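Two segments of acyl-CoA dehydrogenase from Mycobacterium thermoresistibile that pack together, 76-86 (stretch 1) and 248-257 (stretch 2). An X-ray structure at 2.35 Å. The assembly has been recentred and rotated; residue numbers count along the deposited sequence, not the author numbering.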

# COMPACT_ATOMS: atom_id res chain seq x y z
N PRO A 76 26.10 19.01 16.66
CA PRO A 76 25.84 18.36 15.37
C PRO A 76 24.35 18.01 15.20
O PRO A 76 23.59 17.95 16.18
N TYR A 77 23.95 17.80 13.95
CA TYR A 77 22.57 17.45 13.60
C TYR A 77 22.06 16.15 14.23
O TYR A 77 20.91 16.07 14.63
N GLU A 78 22.95 15.17 14.36
CA GLU A 78 22.68 13.91 15.06
C GLU A 78 22.18 14.13 16.50
O GLU A 78 21.46 13.28 17.03
N VAL A 79 22.53 15.26 17.11
CA VAL A 79 21.99 15.62 18.43
C VAL A 79 20.85 16.65 18.31
O VAL A 79 19.77 16.45 18.90
N TYR A 80 21.06 17.72 17.55
CA TYR A 80 20.00 18.72 17.37
C TYR A 80 18.65 18.11 16.95
O TYR A 80 17.62 18.41 17.58
N LEU A 81 18.65 17.25 15.93
CA LEU A 81 17.41 16.69 15.40
C LEU A 81 16.62 15.84 16.39
O LEU A 81 15.37 15.83 16.36
N GLN A 82 17.35 15.13 17.27
CA GLN A 82 16.74 14.26 18.28
C GLN A 82 16.16 15.07 19.47
O GLN A 82 15.22 14.63 20.15
N VAL A 83 16.71 16.27 19.72
CA VAL A 83 16.10 17.21 20.67
C VAL A 83 14.76 17.74 20.12
O VAL A 83 13.75 17.83 20.84
N LEU A 84 14.79 18.10 18.84
CA LEU A 84 13.60 18.50 18.10
C LEU A 84 12.53 17.39 18.14
O LEU A 84 11.34 17.67 18.32
N GLU A 85 12.95 16.14 18.02
CA GLU A 85 12.01 15.02 18.10
C GLU A 85 11.30 14.91 19.47
O GLU A 85 10.09 14.63 19.53
N GLU A 86 12.06 15.13 20.55
CA GLU A 86 11.54 15.04 21.92
C GLU A 86 10.52 16.16 22.17
O GLU A 86 9.44 15.90 22.70
N ASP A 248 17.71 21.34 1.97
CA ASP A 248 18.24 20.16 2.64
C ASP A 248 18.03 20.21 4.17
O ASP A 248 17.56 19.23 4.78
N SER A 249 18.35 21.37 4.77
CA SER A 249 18.21 21.56 6.22
C SER A 249 16.77 21.57 6.70
O SER A 249 16.46 20.98 7.72
N GLY A 250 15.90 22.26 5.97
CA GLY A 250 14.50 22.32 6.34
C GLY A 250 13.79 20.98 6.22
O GLY A 250 12.94 20.63 7.07
N ARG A 251 14.12 20.23 5.18
CA ARG A 251 13.50 18.94 4.97
C ARG A 251 13.84 17.95 6.13
O ARG A 251 12.96 17.22 6.55
N LEU A 252 15.06 18.00 6.69
CA LEU A 252 15.43 17.20 7.91
C LEU A 252 14.75 17.63 9.21
O LEU A 252 14.31 16.77 9.98
N GLY A 253 14.71 18.93 9.47
CA GLY A 253 13.87 19.47 10.54
C GLY A 253 12.49 18.81 10.60
O GLY A 253 12.14 18.19 11.60
N ILE A 254 11.72 18.90 9.51
CA ILE A 254 10.36 18.35 9.45
C ILE A 254 10.29 16.81 9.54
O ILE A 254 9.33 16.28 10.13
N ALA A 255 11.28 16.12 8.96
CA ALA A 255 11.40 14.67 9.17
C ALA A 255 11.47 14.36 10.65
O ALA A 255 10.81 13.44 11.10
N ALA A 256 12.23 15.15 11.42
CA ALA A 256 12.35 14.93 12.88
C ALA A 256 11.04 15.23 13.61
O ALA A 256 10.67 14.48 14.53
N VAL A 257 10.36 16.31 13.20
CA VAL A 257 9.06 16.67 13.78
C VAL A 257 8.01 15.58 13.54
O VAL A 257 7.25 15.25 14.44

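Two helices, 77-86 and 248-257, cross at -42° with their axes 8.5 Å apart at closest approach, and their contact is purely van der Waals, with no hydrogen bond between them. Ala256 is the most covered residue of the contact, with 69 Å² buried by the first helix: its CB points toward that helix and sits 3.4 Å from Leu81 O, so the small methyl rests directly on backbone. Here the helices come closest, with Glu85 CA and Ala256 CA 5.2 Å apart. Leu81 (chi1 m, chi2 t) leaves its backbone sideways, but its end turns in, placing CD1 4.0 Å from Leu252 CB and CD2 4.0 Å from Gly253 N. Leu252 (m, t) points toward the first helix and sets CD1 4.0 Å from Tyr77 CD2, meeting that ring obliquely. The Tyr77 side chain, with chi1 between wells at -99°, reaches on to Ser249, OH to CB 3.8 Å. At the other end Leu84 (t, p) points in; its CD2 lies 3.7 Å from Gly253 O and its CG 4.1 Å from Val257 CG2. Val257 (t) makes this contact although its CA-to-CB bond points away. Glu85 (chi1 t, chi2 t) contributes its aliphatic part, CG lying 3.6 Å from Ala256 O, while its carboxylate is hydrogen-bonded elsewhere in the structure. Gln82 points away, its NE2 donating to Glu78 O (2.9 Å).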

# COMPACT_ATOMS: atom_id res chain seq x y z
CB PRO A 76 26.70 17.09 15.43
CG PRO A 76 26.87 16.82 16.89
CD PRO A 76 26.93 18.17 17.55
CB TYR A 77 22.38 17.49 12.08
CG TYR A 77 21.74 18.79 11.62
CD1 TYR A 77 22.27 20.05 11.97
CD2 TYR A 77 20.56 18.77 10.85
CE1 TYR A 77 21.65 21.26 11.56
CE2 TYR A 77 19.93 19.97 10.43
CZ TYR A 77 20.48 21.20 10.78
OH TYR A 77 19.83 22.35 10.36
CB GLU A 78 23.95 13.02 15.01
CG GLU A 78 23.89 11.64 15.65
CD GLU A 78 25.23 10.84 15.54
OE1 GLU A 78 26.34 11.43 15.43
OE2 GLU A 78 25.17 9.59 15.56
CB VAL A 79 23.10 16.13 19.44
CG1 VAL A 79 22.50 16.45 20.79
CG2 VAL A 79 24.18 15.12 19.63
CB TYR A 80 20.43 19.83 16.38
CG TYR A 80 19.31 20.66 15.83
CD1 TYR A 80 18.46 21.37 16.67
CD2 TYR A 80 19.09 20.75 14.45
CE1 TYR A 80 17.42 22.16 16.16
CE2 TYR A 80 18.05 21.52 13.92
CZ TYR A 80 17.23 22.23 14.79
OH TYR A 80 16.20 23.01 14.31
CB LEU A 81 17.66 15.90 14.10
CG LEU A 81 18.09 16.73 12.88
CD1 LEU A 81 18.41 15.85 11.68
CD2 LEU A 81 17.03 17.79 12.53
CB GLN A 82 17.72 13.13 18.74
CG GLN A 82 18.18 12.14 17.63
CD GLN A 82 18.91 10.88 18.13
OE1 GLN A 82 18.32 10.00 18.78
NE2 GLN A 82 20.18 10.76 17.79
CB VAL A 83 17.01 18.41 20.99
CG1 VAL A 83 16.22 19.50 21.73
CG2 VAL A 83 18.25 17.98 21.77
CB LEU A 84 13.99 18.85 16.66
CG LEU A 84 13.05 19.76 15.86
CD1 LEU A 84 12.76 21.09 16.63
CD2 LEU A 84 13.61 20.04 14.47
CB GLU A 85 12.73 13.70 17.73
CG GLU A 85 11.78 12.57 17.38
CD GLU A 85 12.32 11.17 17.63
OE1 GLU A 85 13.37 10.74 17.09
OE2 GLU A 85 11.62 10.43 18.33
CB GLU A 86 12.67 15.10 22.96
CG GLU A 86 13.59 13.85 23.04
CD GLU A 86 12.91 12.59 23.60
OE1 GLU A 86 11.78 12.69 24.13
OE2 GLU A 86 13.50 11.49 23.50
CB ASP A 248 19.72 19.95 2.28
CG ASP A 248 19.91 19.50 0.81
OD1 ASP A 248 18.92 19.41 0.05
OD2 ASP A 248 21.08 19.23 0.40
CB SER A 249 18.89 22.85 6.69
OG SER A 249 20.29 22.75 6.50
CB ARG A 251 13.83 18.38 3.57
CG ARG A 251 13.26 19.23 2.42
CD ARG A 251 13.89 18.91 1.03
NE ARG A 251 13.09 19.49 -0.07
CZ ARG A 251 13.49 19.68 -1.34
NH1 ARG A 251 14.69 19.32 -1.73
NH2 ARG A 251 12.65 20.23 -2.23
CB LEU A 252 16.94 17.19 8.17
CG LEU A 252 17.87 16.54 7.17
CD1 LEU A 252 19.29 16.67 7.65
CD2 LEU A 252 17.50 15.05 6.95
CB ILE A 254 9.63 18.87 8.17
CG1 ILE A 254 9.42 20.38 8.27
CG2 ILE A 254 8.30 18.13 7.95
CD1 ILE A 254 8.77 20.91 9.55
CB ALA A 255 12.62 14.11 8.45
CB ALA A 256 13.48 15.75 13.48
CB VAL A 257 8.55 18.07 13.28
CG1 VAL A 257 7.12 18.34 13.74
CG2 VAL A 257 9.47 19.21 13.84